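Local coordinates for Lin1840 protein (PDB 4ZOC) that probably hydrolyses terminal, non-reducing beta-D-glucosyl residues to release beta-D-glucose, as a family 3 glycoside hydrolase linked to beta-1,2-glucan metabolism, at residues Leu67-Ile72 with Asp344-Leu349. The protein carries 2 engineered substitutions. Sequence-based numbering, arbitrary orientation.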
loop_
_atom_site.group_PDB
_atom_site.type_symbol
_atom_site.label_atom_id
_atom_site.label_comp_id
_atom_site.label_asym_id
_atom_site.label_seq_id
_atom_site.Cartn_x
_atom_site.Cartn_y
_atom_site.Cartn_z
ATOM N N LEU A 67 -14.990 -9.900 -42.232
ATOM C CA LEU A 67 -15.893 -9.203 -43.150
ATOM C C LEU A 67 -16.179 -7.746 -42.676
ATOM O O LEU A 67 -16.448 -6.844 -43.483
ATOM C CB LEU A 67 -17.193 -9.959 -43.375
ATOM C CG LEU A 67 -17.459 -10.739 -44.652
ATOM C CD1 LEU A 67 -16.270 -11.467 -45.257
ATOM C CD2 LEU A 67 -18.612 -11.727 -44.450
ATOM N N ASP A 68 -16.191 -7.556 -41.361
ATOM C CA ASP A 68 -16.305 -6.252 -40.765
ATOM C C ASP A 68 -15.110 -5.433 -41.274
ATOM O O ASP A 68 -15.275 -4.324 -41.850
ATOM C CB ASP A 68 -16.342 -6.325 -39.225
ATOM C CG ASP A 68 -17.103 -5.177 -38.574
ATOM O OD1 ASP A 68 -17.681 -4.308 -39.271
ATOM O OD2 ASP A 68 -17.094 -5.107 -37.309
ATOM N N MET A 69 -13.919 -5.970 -41.096
ATOM C CA MET A 69 -12.698 -5.297 -41.540
ATOM C C MET A 69 -12.743 -4.966 -43.054
ATOM O O MET A 69 -12.521 -3.817 -43.494
ATOM C CB MET A 69 -11.502 -6.168 -41.180
ATOM C CG MET A 69 -10.135 -5.674 -41.615
ATOM S SD MET A 69 -9.679 -5.790 -43.333
ATOM C CE MET A 69 -9.233 -7.529 -43.417
ATOM N N ILE A 70 -13.038 -5.959 -43.849
ATOM C CA ILE A 70 -13.013 -5.768 -45.334
ATOM C C ILE A 70 -14.006 -4.726 -45.776
ATOM O O ILE A 70 -13.667 -3.859 -46.610
ATOM C CB ILE A 70 -13.207 -7.096 -46.078
ATOM C CG1 ILE A 70 -11.997 -8.003 -45.898
ATOM C CG2 ILE A 70 -13.477 -6.855 -47.579
ATOM C CD1 ILE A 70 -12.311 -9.470 -46.121
ATOM N N GLY A 71 -15.207 -4.746 -45.188
ATOM C CA GLY A 71 -16.274 -3.796 -45.536
ATOM C C GLY A 71 -15.844 -2.381 -45.189
ATOM O O GLY A 71 -16.022 -1.457 -45.961
ATOM N N ILE A 72 -15.279 -2.225 -43.975
ATOM C CA ILE A 72 -14.857 -0.948 -43.494
ATOM C C ILE A 72 -13.706 -0.410 -44.296
ATOM O O ILE A 72 -13.740 0.777 -44.653
ATOM C CB ILE A 72 -14.504 -1.021 -41.987
ATOM C CG1 ILE A 72 -15.764 -1.191 -41.134
ATOM C CG2 ILE A 72 -13.752 0.232 -41.531
ATOM C CD1 ILE A 72 -15.429 -1.615 -39.694
ATOM N N ASP A 344 -0.883 -3.931 -49.566
ATOM C CA ASP A 344 -2.076 -4.740 -49.342
ATOM C C ASP A 344 -2.802 -4.283 -48.102
ATOM O O ASP A 344 -2.433 -4.673 -46.992
ATOM C CB ASP A 344 -1.709 -6.206 -49.194
ATOM C CG ASP A 344 -2.922 -7.112 -48.960
ATOM O OD1 ASP A 344 -4.080 -6.666 -49.082
ATOM O OD2 ASP A 344 -2.711 -8.330 -48.669
ATOM N N PRO A 345 -3.826 -3.455 -48.280
ATOM C CA PRO A 345 -4.568 -2.906 -47.146
ATOM C C PRO A 345 -5.455 -3.944 -46.439
ATOM O O PRO A 345 -5.994 -3.624 -45.400
ATOM C CB PRO A 345 -5.419 -1.804 -47.777
ATOM C CG PRO A 345 -5.423 -2.080 -49.235
ATOM C CD PRO A 345 -4.321 -2.950 -49.590
ATOM N N TYR A 346 -5.628 -5.130 -47.031
ATOM C CA TYR A 346 -6.393 -6.227 -46.459
ATOM C C TYR A 346 -5.548 -7.293 -45.800
ATOM O O TYR A 346 -6.095 -8.313 -45.361
ATOM C CB TYR A 346 -7.278 -6.872 -47.567
ATOM C CG TYR A 346 -8.179 -5.827 -48.196
ATOM C CD1 TYR A 346 -9.307 -5.386 -47.548
ATOM C CD2 TYR A 346 -7.877 -5.250 -49.445
ATOM C CE1 TYR A 346 -10.082 -4.372 -48.051
ATOM C CE2 TYR A 346 -8.645 -4.231 -49.953
ATOM C CZ TYR A 346 -9.751 -3.805 -49.261
ATOM O OH TYR A 346 -10.537 -2.841 -49.772
ATOM N N ARG A 347 -4.219 -7.054 -45.724
ATOM C CA ARG A 347 -3.250 -7.902 -45.070
ATOM C C ARG A 347 -3.553 -9.392 -45.228
ATOM O O ARG A 347 -3.705 -10.179 -44.262
ATOM C CB ARG A 347 -3.096 -7.462 -43.603
ATOM C CG ARG A 347 -1.761 -7.814 -43.051
ATOM C CD ARG A 347 -1.264 -6.833 -42.028
ATOM N NE ARG A 347 0.063 -7.298 -41.655
ATOM C CZ ARG A 347 0.319 -8.259 -40.770
ATOM N NH1 ARG A 347 -0.658 -8.890 -40.131
ATOM N NH2 ARG A 347 1.574 -8.601 -40.556
ATOM N N GLY A 348 -3.595 -9.791 -46.495
ATOM C CA GLY A 348 -3.630 -11.192 -46.835
ATOM C C GLY A 348 -4.999 -11.781 -47.099
ATOM O O GLY A 348 -5.083 -12.857 -47.609
ATOM N N LEU A 349 -6.067 -11.061 -46.802
ATOM C CA LEU A 349 -7.354 -11.652 -46.797
ATOM C C LEU A 349 -8.226 -11.483 -48.055
ATOM O O LEU A 349 -9.214 -12.172 -48.201
ATOM C CB LEU A 349 -8.135 -11.131 -45.617
ATOM C CG LEU A 349 -7.569 -11.421 -44.224
ATOM C CD1 LEU A 349 -8.700 -11.121 -43.203
ATOM C CD2 LEU A 349 -7.067 -12.837 -44.102
#
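Two overlapping beta turns, type I from Asp344 to Arg347 and type I' from Tyr346 to Leu349, in the loop that follows helix 322-338 pack against a helix of the glycoside hydrolase family 3 barrel domain, with Met69 and Ile70 meeting Tyr346 and Leu349. The Met69 methyl CE lies 3.6 Å from Leu349 CD1, and the two side chains run at a slant to each other. The Met69 bond to CB already points toward the loop; CG then stands anti to the backbone N (chi1 177°), and bends at chi2 and chi3 bring Met69 CE to 3.8 Å from Tyr346 O as well. The same oxygen accepts a hydrogen bond from Leu349 N, closing the type I' turn. Ile70 is crossed at about a right angle by the tyrosine: Ile70 CG1 is 4.1 Å from Tyr346 CD1, while Ile70 O lies near the ring plane at the edge, 3.9 Å from Tyr346 CE1. Helix 66-79 links strands 59-61 and 87-90 of the parallel TIM-barrel sheet, and Met69 also touches Phe88 on the latter. Within the loop, Tyr346 N hydrogen-bonds to Asp344 OD1 at 3.0 Å, an Asx turn. Gly348 N hydrogen-bonds to Asp344 OD2 at 2.8 Å; both donors approach from above the carboxylate plane, 52° and 40° out of it respectively. Gln73 NE2, from the same helix, hydrogen-bonds to Pro345 O, and Lys350 makes a cation-pi contact with Tyr346.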